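Long-range contacts in enolase from the environmental genome shotgun sequencing of the Sargasso Sea (PDB 2QGY), which is of unknown function but, as a magnesium-binding member of the enolase superfamily, probably abstracts a proton next to a substrate carboxylate: residues Pro274-Met279 with Cys303-Ser308; Glu52-Asn57 with Phe101-Ser106; Lys338-Leu343 with Asp367-Leu372; Met307-Ser312 with Ile362-Asp367; Gln209-Leu214 with Leu237-Asn242. All blocks are in the same frame, centred on the assembly; numbering follows the deposited sequence. Where two conformers were deposited one is given.

Interaction 1 of 5, residues Pro274-Met279 with Cys303-Ser308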
# COMPACT_ATOMS: atom_id res chain seq x y z
N PRO A 274 8.70 -11.95 -0.34
CA PRO A 274 7.34 -11.39 -0.45
C PRO A 274 6.37 -12.46 0.09
O PRO A 274 6.65 -13.68 -0.01
CB PRO A 274 7.13 -11.21 -1.96
CG PRO A 274 8.03 -12.23 -2.60
CD PRO A 274 9.29 -12.21 -1.67
N ASP A 275 5.21 -12.03 0.60
CA ASP A 275 4.25 -13.03 1.09
C ASP A 275 3.51 -13.61 -0.11
O ASP A 275 3.19 -12.92 -1.08
CB ASP A 275 3.26 -12.41 2.08
CG ASP A 275 2.37 -13.46 2.77
OD1 ASP A 275 2.71 -13.90 3.89
OD2 ASP A 275 1.35 -13.85 2.18
N ILE A 276 3.31 -14.92 -0.07
CA ILE A 276 2.64 -15.63 -1.16
C ILE A 276 1.25 -15.04 -1.50
O ILE A 276 0.77 -15.10 -2.67
CB ILE A 276 2.53 -17.15 -0.81
CG1 ILE A 276 1.98 -17.95 -2.00
CG2 ILE A 276 1.67 -17.37 0.50
CD1 ILE A 276 2.89 -17.99 -3.27
N SER A 277 0.59 -14.51 -0.47
CA SER A 277 -0.77 -14.02 -0.58
C SER A 277 -0.78 -12.49 -0.44
O SER A 277 -1.83 -11.88 -0.25
CB SER A 277 -1.61 -14.64 0.51
OG SER A 277 -1.98 -15.96 0.12
N GLY A 278 0.39 -11.87 -0.55
CA GLY A 278 0.46 -10.42 -0.41
C GLY A 278 1.15 -9.70 -1.55
O GLY A 278 1.06 -8.47 -1.64
N MET A 279 1.83 -10.42 -2.44
CA MET A 279 2.66 -9.75 -3.46
C MET A 279 1.78 -9.05 -4.52
O MET A 279 2.18 -8.04 -5.09
CB MET A 279 3.67 -10.75 -4.09
CG MET A 279 4.41 -10.24 -5.36
SD MET A 279 5.81 -9.17 -4.96
CE MET A 279 6.42 -8.79 -6.65
N CYS A 303 4.98 -16.65 4.54
CA CYS A 303 3.65 -17.27 4.59
C CYS A 303 3.06 -17.19 5.99
O CYS A 303 2.84 -18.21 6.67
CB CYS A 303 3.69 -18.73 4.08
SG CYS A 303 1.97 -19.36 3.79
N TRP A 304 2.82 -15.97 6.46
CA TRP A 304 2.13 -15.81 7.72
C TRP A 304 0.63 -15.72 7.38
O TRP A 304 0.02 -14.65 7.31
CB TRP A 304 2.65 -14.60 8.52
CG TRP A 304 2.06 -14.51 9.90
CD1 TRP A 304 1.80 -15.53 10.76
CD2 TRP A 304 1.61 -13.32 10.54
NE1 TRP A 304 1.22 -15.05 11.92
CE2 TRP A 304 1.12 -13.69 11.82
CE3 TRP A 304 1.59 -11.97 10.17
CZ2 TRP A 304 0.61 -12.75 12.73
CZ3 TRP A 304 1.09 -11.02 11.09
CH2 TRP A 304 0.59 -11.44 12.34
N ASN A 305 0.07 -16.90 7.15
CA ASN A 305 -1.28 -17.08 6.58
C ASN A 305 -1.75 -18.42 7.12
O ASN A 305 -1.05 -19.07 7.92
CB ASN A 305 -1.20 -17.21 5.05
CG ASN A 305 -0.73 -15.93 4.35
OD1 ASN A 305 -1.36 -14.88 4.47
ND2 ASN A 305 0.33 -16.04 3.59
N SER A 306 -2.93 -18.87 6.69
CA SER A 306 -3.32 -20.26 7.06
C SER A 306 -2.39 -21.25 6.40
O SER A 306 -1.76 -20.96 5.40
CB SER A 306 -4.74 -20.57 6.65
OG SER A 306 -4.78 -21.13 5.34
N MET A 307 -2.33 -22.46 6.96
CA MET A 307 -1.54 -23.51 6.34
C MET A 307 -2.38 -24.33 5.36
O MET A 307 -2.03 -25.48 5.03
CB MET A 307 -0.82 -24.40 7.40
CG MET A 307 0.33 -23.73 8.24
SD MET A 307 1.76 -23.27 7.22
CE MET A 307 1.45 -21.51 6.99
N SER A 308 -3.48 -23.73 4.88
CA SER A 308 -4.34 -24.35 3.89
C SER A 308 -4.08 -23.75 2.51
O SER A 308 -3.11 -24.15 1.84
CB SER A 308 -5.83 -24.27 4.32
OG SER A 308 -6.36 -22.94 4.38
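Asp-275 meets Asn-305 tip to tip, with CG anti to the backbone N (chi1 -172°). Asp-275 OD2 takes a nearly straight hydrogen bond from Asn-305 ND2 at 2.8 Å. The bond uses the syn lone pair and lies in the plane of the amide, although the carboxylate and amide planes are turned 78° apart. The same oxygen accepts from Ser-277 N at 2.8 Å on its anti side, 26° out of the carboxylate plane, which closes an Asx turn. Asp-275 OD1 receives a weak bond from Trp-304 N at 3.3 Å and a further hydrogen bond from the neighbouring His-302 ND1. Bonds to both oxygens hold the carboxylate's rotation. At Ile-276 the CG2 branch packs 3.9 Å from Cys-303 SG, while the longer branch leads away; the side chain also touches Leu-282 and Ile-285 of the next helix. Ser-277 lays its CB 3.9 Å from Asn-305 ND2, and its OG is hydrogen-bonded to Ser-310 OG and Glu-52 O. Gly-278 N bonds back to Asp-275 O at 3.0 Å and tightens the turn. In the partner loop, Ser-306 OG accepts from Ser-308 N in an ST turn just ahead of helix 309-320. The two loops follow barrel strands 271-272 and 298-299, and the side chain of Trp-304 is about 8 Å from the magnesium ion. An Asp after the sixth barrel strand bonded to a His after the seventh matches the His-Asp dyad of the mandelate racemase group, although its role here is inferred.

Interaction 2 of 5, residues Glu52-Asn57 with Phe101-Ser106; sequences EAFSIN and FSSATS
Ser-103 reaches from its helix to the backbone of Phe-54. Its OG is anti to the carbonyl carbon and beside the backbone N (chi1 -70°), and in that position it lies 2.8 Å from Phe-54 O. Its one proton can go to Phe-54 O or to Leu-99 O one turn back, and which of the two accepts it is not settled. The same OG sits at the edge of the Phe-54 ring, in its plane, 4.0 Å from Phe-54 CD2. The Phe-54 ring itself has CG anti to the backbone N (chi1 173°) and leads away from the helix toward Asp-275 and Asn-305. Ala-53 fits its methyl closely against the helix backbone, CB being 3.2 Å from Ser-103 O. One turn further on, Ser-106 OG folds back to Ser-102 O at 2.7 Å; that carbonyl also accepts Ser-106 N, the two donors arriving from opposite faces of its plane. Glu-52 points the other way and gives OE1 to Ser-306 OG. Across the dimer interface, Phe-101 makes a cation-pi contact with Arg-59 of the second subunit. This is the N-terminal capping domain of the enolase superfamily, where strand 48-53 and the residues after it pack on helix 99-120.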
# COMPACT_ATOMS: atom_id res chain seq x y z
N GLU A 52 -6.60 -16.99 -0.91
CA GLU A 52 -6.38 -16.52 0.44
C GLU A 52 -5.61 -15.21 0.32
O GLU A 52 -4.72 -15.12 -0.52
CB GLU A 52 -5.57 -17.54 1.25
CG GLU A 52 -5.37 -17.09 2.71
CD GLU A 52 -4.95 -18.17 3.70
OE1 GLU A 52 -4.84 -19.39 3.36
OE2 GLU A 52 -4.72 -17.79 4.88
N ALA A 53 -6.02 -14.19 1.08
CA ALA A 53 -5.36 -12.88 1.10
C ALA A 53 -4.50 -12.79 2.34
O ALA A 53 -4.89 -13.30 3.41
CB ALA A 53 -6.40 -11.74 1.16
N PHE A 54 -3.36 -12.12 2.21
CA PHE A 54 -2.55 -11.87 3.38
C PHE A 54 -3.28 -10.86 4.28
O PHE A 54 -3.52 -9.73 3.88
CB PHE A 54 -1.15 -11.39 3.01
CG PHE A 54 -0.37 -10.96 4.19
CD1 PHE A 54 0.16 -11.91 5.04
CD2 PHE A 54 -0.25 -9.62 4.49
CE1 PHE A 54 0.88 -11.53 6.16
CE2 PHE A 54 0.47 -9.21 5.65
CZ PHE A 54 1.01 -10.18 6.48
N SER A 55 -3.67 -11.27 5.47
CA SER A 55 -4.53 -10.42 6.31
C SER A 55 -3.72 -9.52 7.23
O SER A 55 -2.62 -9.89 7.66
CB SER A 55 -5.52 -11.25 7.13
OG SER A 55 -4.82 -11.98 8.09
N ILE A 56 -4.26 -8.35 7.54
CA ILE A 56 -3.52 -7.31 8.26
C ILE A 56 -4.47 -6.79 9.32
O ILE A 56 -5.64 -6.56 9.03
CB ILE A 56 -3.03 -6.16 7.35
CG1 ILE A 56 -2.33 -6.71 6.10
CG2 ILE A 56 -2.04 -5.27 8.13
CD1 ILE A 56 -2.03 -5.64 4.99
N ASN A 57 -3.97 -6.69 10.55
CA ASN A 57 -4.81 -6.33 11.71
C ASN A 57 -5.57 -5.03 11.44
O ASN A 57 -4.99 -4.06 10.97
CB ASN A 57 -3.93 -6.23 12.97
CG ASN A 57 -4.72 -6.27 14.28
OD1 ASN A 57 -4.19 -5.88 15.33
ND2 ASN A 57 -5.98 -6.69 14.23
N PHE A 101 -4.41 -3.69 -0.98
CA PHE A 101 -4.93 -3.94 -2.32
C PHE A 101 -4.28 -5.19 -2.91
O PHE A 101 -4.96 -6.03 -3.53
CB PHE A 101 -4.70 -2.71 -3.21
CG PHE A 101 -5.18 -2.89 -4.61
CD1 PHE A 101 -6.56 -2.83 -4.92
CD2 PHE A 101 -4.28 -3.08 -5.64
CE1 PHE A 101 -7.00 -2.99 -6.23
CE2 PHE A 101 -4.73 -3.22 -6.95
CZ PHE A 101 -6.09 -3.18 -7.23
N SER A 102 -2.97 -5.31 -2.74
CA SER A 102 -2.18 -6.42 -3.26
C SER A 102 -2.63 -7.72 -2.61
O SER A 102 -2.60 -8.78 -3.26
CB SER A 102 -0.65 -6.19 -3.01
OG SER A 102 -0.18 -5.08 -3.78
N SER A 103 -3.03 -7.67 -1.33
CA SER A 103 -3.61 -8.87 -0.67
C SER A 103 -4.94 -9.26 -1.32
O SER A 103 -5.21 -10.45 -1.55
CB SER A 103 -3.85 -8.66 0.81
OG SER A 103 -2.62 -8.59 1.50
N ALA A 104 -5.78 -8.26 -1.59
CA ALA A 104 -7.06 -8.50 -2.28
C ALA A 104 -6.87 -9.17 -3.65
O ALA A 104 -7.52 -10.17 -3.94
CB ALA A 104 -7.85 -7.20 -2.45
N THR A 105 -5.97 -8.63 -4.47
CA THR A 105 -5.79 -9.14 -5.84
C THR A 105 -5.10 -10.48 -5.77
O THR A 105 -5.37 -11.32 -6.58
CB THR A 105 -4.98 -8.21 -6.76
OG1 THR A 105 -3.64 -8.05 -6.27
CG2 THR A 105 -5.66 -6.83 -6.81
N SER A 106 -4.21 -10.67 -4.79
CA SER A 106 -3.61 -12.03 -4.60
C SER A 106 -4.68 -13.11 -4.42
O SER A 106 -4.59 -14.20 -5.02
CB SER A 106 -2.70 -12.09 -3.36
OG SER A 106 -1.60 -11.25 -3.60

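Interaction 3 of 5, residues Lys338-Leu343 with Asp367-Leu372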
# COMPACT_ATOMS: atom_id res chain seq x y z
N LYS A 338 -5.94 -27.89 9.89
CA LYS A 338 -6.52 -29.22 9.69
C LYS A 338 -7.97 -29.34 10.17
O LYS A 338 -8.71 -30.23 9.73
CB LYS A 338 -5.65 -30.28 10.34
CG LYS A 338 -4.37 -30.55 9.55
CD LYS A 338 -3.60 -31.70 10.15
CE LYS A 338 -2.50 -32.14 9.21
NZ LYS A 338 -1.61 -33.12 9.91
N LYS A 339 -8.37 -28.46 11.07
CA LYS A 339 -9.77 -28.44 11.54
C LYS A 339 -10.76 -28.28 10.39
O LYS A 339 -11.86 -28.85 10.42
CB LYS A 339 -10.01 -27.35 12.58
CG LYS A 339 -9.34 -27.54 13.92
CD LYS A 339 -9.56 -26.29 14.77
CE LYS A 339 -8.93 -26.42 16.15
NZ LYS A 339 -9.68 -27.39 16.98
N PHE A 340 -10.40 -27.48 9.39
CA PHE A 340 -11.33 -27.21 8.30
C PHE A 340 -10.81 -27.64 6.92
O PHE A 340 -11.55 -27.59 5.96
CB PHE A 340 -11.74 -25.72 8.30
CG PHE A 340 -10.58 -24.78 8.05
CD1 PHE A 340 -10.20 -24.46 6.74
CD2 PHE A 340 -9.87 -24.25 9.11
CE1 PHE A 340 -9.12 -23.60 6.52
CE2 PHE A 340 -8.79 -23.39 8.90
CZ PHE A 340 -8.42 -23.07 7.60
N CYS A 341 -9.55 -28.04 6.82
CA CYS A 341 -8.97 -28.38 5.51
C CYS A 341 -8.26 -29.72 5.59
O CYS A 341 -7.47 -29.94 6.49
CB CYS A 341 -7.97 -27.30 5.04
SG CYS A 341 -7.20 -27.58 3.41
N GLU A 342 -8.54 -30.61 4.63
CA GLU A 342 -7.74 -31.83 4.47
C GLU A 342 -6.52 -31.42 3.66
O GLU A 342 -6.55 -31.36 2.43
CB GLU A 342 -8.57 -32.93 3.79
CG GLU A 342 -9.74 -33.41 4.66
CD GLU A 342 -10.78 -34.31 3.96
OE1 GLU A 342 -11.88 -34.45 4.54
OE2 GLU A 342 -10.54 -34.86 2.84
N LEU A 343 -5.45 -31.06 4.37
CA LEU A 343 -4.33 -30.35 3.74
C LEU A 343 -3.76 -31.08 2.54
O LEU A 343 -3.60 -32.30 2.59
CB LEU A 343 -3.21 -30.08 4.75
CG LEU A 343 -3.57 -29.32 6.01
CD1 LEU A 343 -2.31 -29.07 6.84
CD2 LEU A 343 -4.27 -28.00 5.69
N ASP A 367 -18.63 -25.74 6.51
CA ASP A 367 -19.41 -25.50 7.72
C ASP A 367 -18.50 -25.31 8.92
O ASP A 367 -18.78 -24.47 9.78
CB ASP A 367 -20.52 -26.55 7.92
CG ASP A 367 -21.67 -26.40 6.91
OD1 ASP A 367 -21.79 -25.33 6.23
OD2 ASP A 367 -22.49 -27.36 6.80
N ILE A 368 -17.38 -26.03 8.95
CA ILE A 368 -16.38 -25.84 10.01
C ILE A 368 -15.67 -24.49 9.88
O ILE A 368 -15.48 -23.77 10.87
CB ILE A 368 -15.35 -27.02 10.09
CG1 ILE A 368 -16.11 -28.32 10.38
CG2 ILE A 368 -14.29 -26.72 11.18
CD1 ILE A 368 -15.27 -29.58 10.51
N LEU A 369 -15.28 -24.15 8.65
CA LEU A 369 -14.69 -22.84 8.38
C LEU A 369 -15.62 -21.71 8.80
O LEU A 369 -15.19 -20.77 9.47
CB LEU A 369 -14.27 -22.72 6.92
CG LEU A 369 -13.56 -21.41 6.53
CD1 LEU A 369 -12.33 -21.16 7.43
CD2 LEU A 369 -13.15 -21.51 5.06
N SER A 370 -16.91 -21.84 8.48
CA SER A 370 -17.89 -20.85 8.93
C SER A 370 -17.93 -20.76 10.46
O SER A 370 -18.04 -19.65 11.00
CB SER A 370 -19.30 -21.18 8.38
OG SER A 370 -19.36 -21.08 6.96
N GLU A 371 -17.87 -21.90 11.14
CA GLU A 371 -18.02 -21.92 12.60
C GLU A 371 -16.87 -21.16 13.22
O GLU A 371 -17.03 -20.52 14.25
CB GLU A 371 -17.99 -23.35 13.11
CG GLU A 371 -18.38 -23.53 14.58
CD GLU A 371 -18.49 -25.01 14.97
OE1 GLU A 371 -18.43 -25.90 14.06
OE2 GLU A 371 -18.62 -25.28 16.19
N LEU A 372 -15.71 -21.24 12.57
CA LEU A 372 -14.48 -20.61 13.03
C LEU A 372 -14.38 -19.14 12.63
O LEU A 372 -13.40 -18.48 12.97
CB LEU A 372 -13.28 -21.37 12.45
CG LEU A 372 -13.07 -22.82 12.91
CD1 LEU A 372 -11.99 -23.49 12.07
CD2 LEU A 372 -12.72 -22.89 14.40
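Lys-339 O is covered by two carbons of Ile-368, CG2 at 3.3 Å and CD1 at 3.5 Å, contacts that are not hydrogen bonds. The loop carrying it follows helix 334-338 at the end of the TIM-barrel domain, and helix 366-371 leads into strand 373-379 of the antiparallel sheet, so the contact lies where the chain leaves the barrel for the capping domain. Phe-340 is the hub. Its CG sits between the backbone N and the carbonyl carbon (chi1 63°), the crowded position, and the ring turns toward the helix. Leu-369 CD1 lies over the centre of one face, 4.0 Å from the ring centroid and 10° off the normal, a CH-pi contact. At the base of the ring, Phe-340 CB packs 4.0 Å from Ile-368 CG2 and 3.9 Å from Leu-369 N. Leu-369 also touches Trp-19 and Thr-21 of strand 13-21, tying the helix to the sheet. Lys-339 CB adds a looser touch to Leu-372, while its amino end leads away. A backbone hydrogen bond between Phe-340 and His-365 holds the loop beside the chain entering the helix. One turn beyond Ile-368, Leu-372 CD1 approaches the ring obliquely and stops 3.7 Å from Phe-340 CD2.

Interaction 4 of 5, residues Met307-Ser312 with Ile362-Asp367; sequences MSVSAS and IVIHED
Ile-362 has CG1 anti to the carbonyl carbon and beside the backbone N (chi1 -62°), and a second turn (chi2 -64°) folds CD1 onto the start of helix 309-320. Val-309 sets CG1 anti to its backbone N (chi1 -179°), leaving CG2 as the branch that meets the incoming isoleucine. The two side chains cross at about a right angle. Ile-362 CD1 fits against the helix backbone, 3.8 Å from Val-309 CA and 4.0 Å from Ser-308 O. It is also 4.2 Å from Ser-312 CB, one turn on, so a single methyl bridges the first turn of the helix. Its contact with Val-309 CG2 is 4.0 Å. Ile-364 sends CD1 to the same methyl, 4.1 Å from Val-309 CG2, so that Val-309 CG2 touches both isoleucines. No hydrogen bond crosses between the segments. Ser-308, at the N-cap position, makes no capping bond with its side chain; its OG is bonded instead to Ser-306 OG, and its O accepts Ser-312 N at 3.0 Å in the first turn. Ser-312 OG is bonded to Leu-360 O, a polar tie just before Ile-362. Val-363 and His-365 are bonded through their backbones to Glu-342 and Phe-340, and His-365 is the N-cap of helix 366-371, where Glu-366 forms a salt bridge with Lys-40. On the sheet side, Trp-50 of strand 48-53 touches both isoleucines, while Ile-38 of strand 37-43 packs on Ser-308 and Val-309; the contact thus wedges a barrel helix and the chain's C-terminal stretch against the capping-domain sheet.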
# COMPACT_ATOMS: atom_id res chain seq x y z
N MET A 307 -2.33 -22.46 6.96
CA MET A 307 -1.54 -23.51 6.34
C MET A 307 -2.38 -24.33 5.36
O MET A 307 -2.03 -25.48 5.03
CB MET A 307 -0.82 -24.40 7.40
CG MET A 307 0.33 -23.73 8.24
SD MET A 307 1.76 -23.27 7.22
CE MET A 307 1.45 -21.51 6.99
N SER A 308 -3.48 -23.73 4.88
CA SER A 308 -4.34 -24.35 3.89
C SER A 308 -4.08 -23.75 2.51
O SER A 308 -3.11 -24.15 1.84
CB SER A 308 -5.83 -24.27 4.32
OG SER A 308 -6.36 -22.94 4.38
N VAL A 309 -4.87 -22.77 2.10
CA VAL A 309 -4.84 -22.24 0.71
C VAL A 309 -3.50 -21.53 0.39
O VAL A 309 -2.82 -21.87 -0.58
CB VAL A 309 -6.06 -21.30 0.41
CG1 VAL A 309 -6.02 -20.81 -1.01
CG2 VAL A 309 -7.39 -22.05 0.65
N SER A 310 -3.12 -20.58 1.22
CA SER A 310 -1.81 -19.90 1.06
C SER A 310 -0.64 -20.87 1.05
O SER A 310 0.24 -20.78 0.18
CB SER A 310 -1.59 -18.88 2.16
OG SER A 310 -2.51 -17.82 2.06
N ALA A 311 -0.61 -21.80 2.00
CA ALA A 311 0.52 -22.76 2.02
C ALA A 311 0.57 -23.58 0.73
O ALA A 311 1.65 -23.82 0.18
CB ALA A 311 0.50 -23.68 3.29
N SER A 312 -0.59 -24.03 0.24
CA SER A 312 -0.59 -24.82 -1.00
C SER A 312 -0.08 -24.04 -2.19
O SER A 312 0.71 -24.55 -2.98
CB SER A 312 -1.98 -25.37 -1.30
OG SER A 312 -1.90 -26.21 -2.44
N ILE A 362 -7.34 -28.16 -2.84
CA ILE A 362 -8.02 -27.74 -1.60
C ILE A 362 -9.31 -28.55 -1.39
O ILE A 362 -10.17 -28.63 -2.27
CB ILE A 362 -8.27 -26.21 -1.57
CG1 ILE A 362 -6.93 -25.46 -1.60
CG2 ILE A 362 -9.15 -25.80 -0.37
CD1 ILE A 362 -6.06 -25.69 -0.41
N VAL A 363 -9.42 -29.12 -0.20
CA VAL A 363 -10.64 -29.77 0.26
C VAL A 363 -10.98 -29.13 1.59
O VAL A 363 -10.33 -29.40 2.59
CB VAL A 363 -10.41 -31.30 0.46
CG1 VAL A 363 -11.68 -31.99 1.03
CG2 VAL A 363 -10.01 -31.98 -0.86
N ILE A 364 -11.99 -28.27 1.59
CA ILE A 364 -12.36 -27.53 2.82
C ILE A 364 -13.79 -27.86 3.22
O ILE A 364 -14.69 -27.90 2.37
CB ILE A 364 -12.15 -26.00 2.64
CG1 ILE A 364 -10.67 -25.64 2.88
CG2 ILE A 364 -12.98 -25.18 3.62
CD1 ILE A 364 -10.39 -24.20 2.47
N HIS A 365 -13.98 -28.07 4.52
CA HIS A 365 -15.28 -28.30 5.11
C HIS A 365 -15.84 -26.94 5.50
O HIS A 365 -15.50 -26.38 6.54
CB HIS A 365 -15.15 -29.21 6.31
CG HIS A 365 -14.70 -30.60 5.97
ND1 HIS A 365 -15.54 -31.69 6.04
CD2 HIS A 365 -13.50 -31.07 5.56
CE1 HIS A 365 -14.88 -32.77 5.68
NE2 HIS A 365 -13.64 -32.43 5.38
N GLU A 366 -16.69 -26.41 4.63
CA GLU A 366 -17.11 -25.01 4.74
C GLU A 366 -17.91 -24.74 6.00
O GLU A 366 -17.89 -23.62 6.52
CB GLU A 366 -17.91 -24.58 3.52
CG GLU A 366 -17.05 -24.48 2.28
CD GLU A 366 -17.83 -24.21 1.01
OE1 GLU A 366 -18.83 -23.45 1.03
OE2 GLU A 366 -17.41 -24.76 -0.02
N ASP A 367 -18.63 -25.74 6.51
CA ASP A 367 -19.41 -25.50 7.72
C ASP A 367 -18.50 -25.31 8.92
O ASP A 367 -18.78 -24.47 9.78
CB ASP A 367 -20.52 -26.55 7.92
CG ASP A 367 -21.67 -26.40 6.91
OD1 ASP A 367 -21.79 -25.33 6.23
OD2 ASP A 367 -22.49 -27.36 6.80

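Interaction 5 of 5, residues Gln209-Leu214 with Leu237-Asn242; sequences QTKSFL and LTEIKN
Lys-211 and Ile-240 mark the closest backbone approach of two helical segments that run nearly parallel, their axes 12.0 Å apart and crossing at -20°. They belong to helices 207-217 and 234-243, neighbours on the outer layer of the TIM barrel that follow strands 197-200 and 224-226, as successive beta-alpha units do. With the backbones this far apart, side chains do the bridging. Ile-240 gives the largest single share of the buried surface. Its CG1 is anti to the carbonyl carbon (chi1 -70°), and its CD1 points across to the other helix. There CD1 lies 4.2 Å from Leu-214 CD1, and these two side chains cross at about a right angle. Leu-214 CD1 is also 4.2 Å from Ile-240 CG2, so one leucine methyl touches both branches of the isoleucine. Thr-210 adds a looser touch, its CG2 being 4.4 Å from Ile-240 CD1. Ile-240 also packs on Val-248 of strand 248-250, which links this helix to the barrel wall. At the more exposed side a salt bridge closes the contact. Lys-211 and Glu-239 are both extended beyond CG, and cross at about a right angle. The carboxylate is met nearly along the C-O axis, with Lys-211 NZ 3.0 Å from Glu-239 OE2.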
# COMPACT_ATOMS: atom_id res chain seq x y z
N GLN A 209 21.96 -0.72 17.62
CA GLN A 209 21.68 -2.05 18.22
C GLN A 209 21.83 -3.17 17.19
O GLN A 209 22.48 -4.18 17.45
CB GLN A 209 20.28 -2.14 18.84
CG GLN A 209 19.86 -0.95 19.70
CD GLN A 209 20.49 -0.93 21.08
OE1 GLN A 209 20.99 -1.96 21.57
NE2 GLN A 209 20.47 0.24 21.72
N THR A 210 21.24 -2.95 16.01
CA THR A 210 21.32 -3.92 14.92
C THR A 210 22.74 -4.26 14.53
O THR A 210 23.09 -5.43 14.44
CB THR A 210 20.55 -3.40 13.70
OG1 THR A 210 19.20 -3.15 14.10
CG2 THR A 210 20.56 -4.39 12.56
N LYS A 211 23.54 -3.23 14.30
CA LYS A 211 24.94 -3.42 13.96
C LYS A 211 25.71 -4.16 15.06
O LYS A 211 26.45 -5.09 14.75
CB LYS A 211 25.59 -2.09 13.61
CG LYS A 211 25.21 -1.56 12.24
CD LYS A 211 25.66 -0.12 12.12
CE LYS A 211 25.55 0.39 10.70
NZ LYS A 211 25.79 1.86 10.69
N SER A 212 25.51 -3.77 16.32
CA SER A 212 26.19 -4.43 17.43
C SER A 212 25.77 -5.90 17.53
O SER A 212 26.62 -6.78 17.69
CB SER A 212 25.95 -3.68 18.74
OG SER A 212 26.14 -2.28 18.57
N PHE A 213 24.47 -6.16 17.38
CA PHE A 213 23.97 -7.54 17.38
C PHE A 213 24.62 -8.36 16.27
O PHE A 213 25.15 -9.45 16.51
CB PHE A 213 22.43 -7.59 17.25
CG PHE A 213 21.87 -8.98 17.21
CD1 PHE A 213 21.72 -9.72 18.38
CD2 PHE A 213 21.51 -9.57 16.00
CE1 PHE A 213 21.21 -11.01 18.36
CE2 PHE A 213 21.01 -10.87 15.95
CZ PHE A 213 20.84 -11.60 17.14
N LEU A 214 24.58 -7.84 15.04
CA LEU A 214 25.11 -8.58 13.90
C LEU A 214 26.61 -8.86 14.03
O LEU A 214 27.10 -9.89 13.54
CB LEU A 214 24.82 -7.83 12.60
CG LEU A 214 23.32 -7.83 12.22
CD1 LEU A 214 23.12 -7.00 10.96
CD2 LEU A 214 22.80 -9.26 12.05
N LEU A 237 19.69 -1.05 3.51
CA LEU A 237 19.80 -2.49 3.19
C LEU A 237 21.14 -2.77 2.53
O LEU A 237 21.84 -3.75 2.87
CB LEU A 237 18.68 -2.95 2.24
CG LEU A 237 17.31 -3.34 2.77
CD1 LEU A 237 16.35 -3.45 1.57
CD2 LEU A 237 17.38 -4.66 3.52
N THR A 238 21.49 -1.94 1.56
CA THR A 238 22.76 -2.14 0.87
C THR A 238 23.90 -1.99 1.87
O THR A 238 24.82 -2.78 1.88
CB THR A 238 22.93 -1.21 -0.34
OG1 THR A 238 23.07 0.16 0.10
CG2 THR A 238 21.72 -1.35 -1.32
N GLU A 239 23.82 -0.99 2.74
CA GLU A 239 24.86 -0.77 3.74
C GLU A 239 25.07 -2.01 4.63
O GLU A 239 26.20 -2.46 4.86
CB GLU A 239 24.53 0.46 4.56
CG GLU A 239 25.38 0.60 5.81
CD GLU A 239 25.17 1.91 6.49
OE1 GLU A 239 24.72 2.86 5.79
OE2 GLU A 239 25.46 2.00 7.70
N ILE A 240 23.97 -2.58 5.12
CA ILE A 240 24.03 -3.82 5.92
C ILE A 240 24.60 -4.99 5.16
O ILE A 240 25.49 -5.69 5.66
CB ILE A 240 22.63 -4.25 6.47
CG1 ILE A 240 22.15 -3.27 7.55
CG2 ILE A 240 22.68 -5.71 7.00
CD1 ILE A 240 22.85 -3.38 8.90
N LYS A 241 24.09 -5.22 3.96
CA LYS A 241 24.55 -6.36 3.16
C LYS A 241 26.04 -6.24 2.89
O LYS A 241 26.75 -7.26 2.87
CB LYS A 241 23.77 -6.45 1.84
CG LYS A 241 24.32 -7.45 0.86
CD LYS A 241 23.36 -7.69 -0.28
CE LYS A 241 24.08 -8.14 -1.55
NZ LYS A 241 24.85 -9.39 -1.44
N ASN A 242 26.51 -5.01 2.72
CA ASN A 242 27.92 -4.74 2.37
C ASN A 242 28.86 -4.84 3.57
O ASN A 242 30.07 -5.04 3.40
CB ASN A 242 28.07 -3.35 1.73
CG ASN A 242 27.36 -3.23 0.35
OD1 ASN A 242 27.01 -4.24 -0.29
ND2 ASN A 242 27.16 -2.00 -0.10

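How the interactions relate
Interactions 1, 2 and 4 meet around Glu-52 OE1, which lies 2.6 Å from Ser-306 OG and 3.0 Å from Ser-310 N, a polar tie between the capping domain and the barrel. Interactions 1 and 2, with centres 9 Å apart, are also joined by Phe-54 N to Ser-277 O at 2.9 Å. Both come close to the magnesium site of Asp-200, Glu-226 and Glu-252, the side chain of Phe-54 being about 9 Å from the ion. Interactions 3 and 4 share Asp-367 and meet through Glu-342 OE1 and His-365 NE2 at 2.8 Å. Interaction 5 stands apart, its centre about 42 Å from that of interaction 3, on the opposite side of the chain's centre.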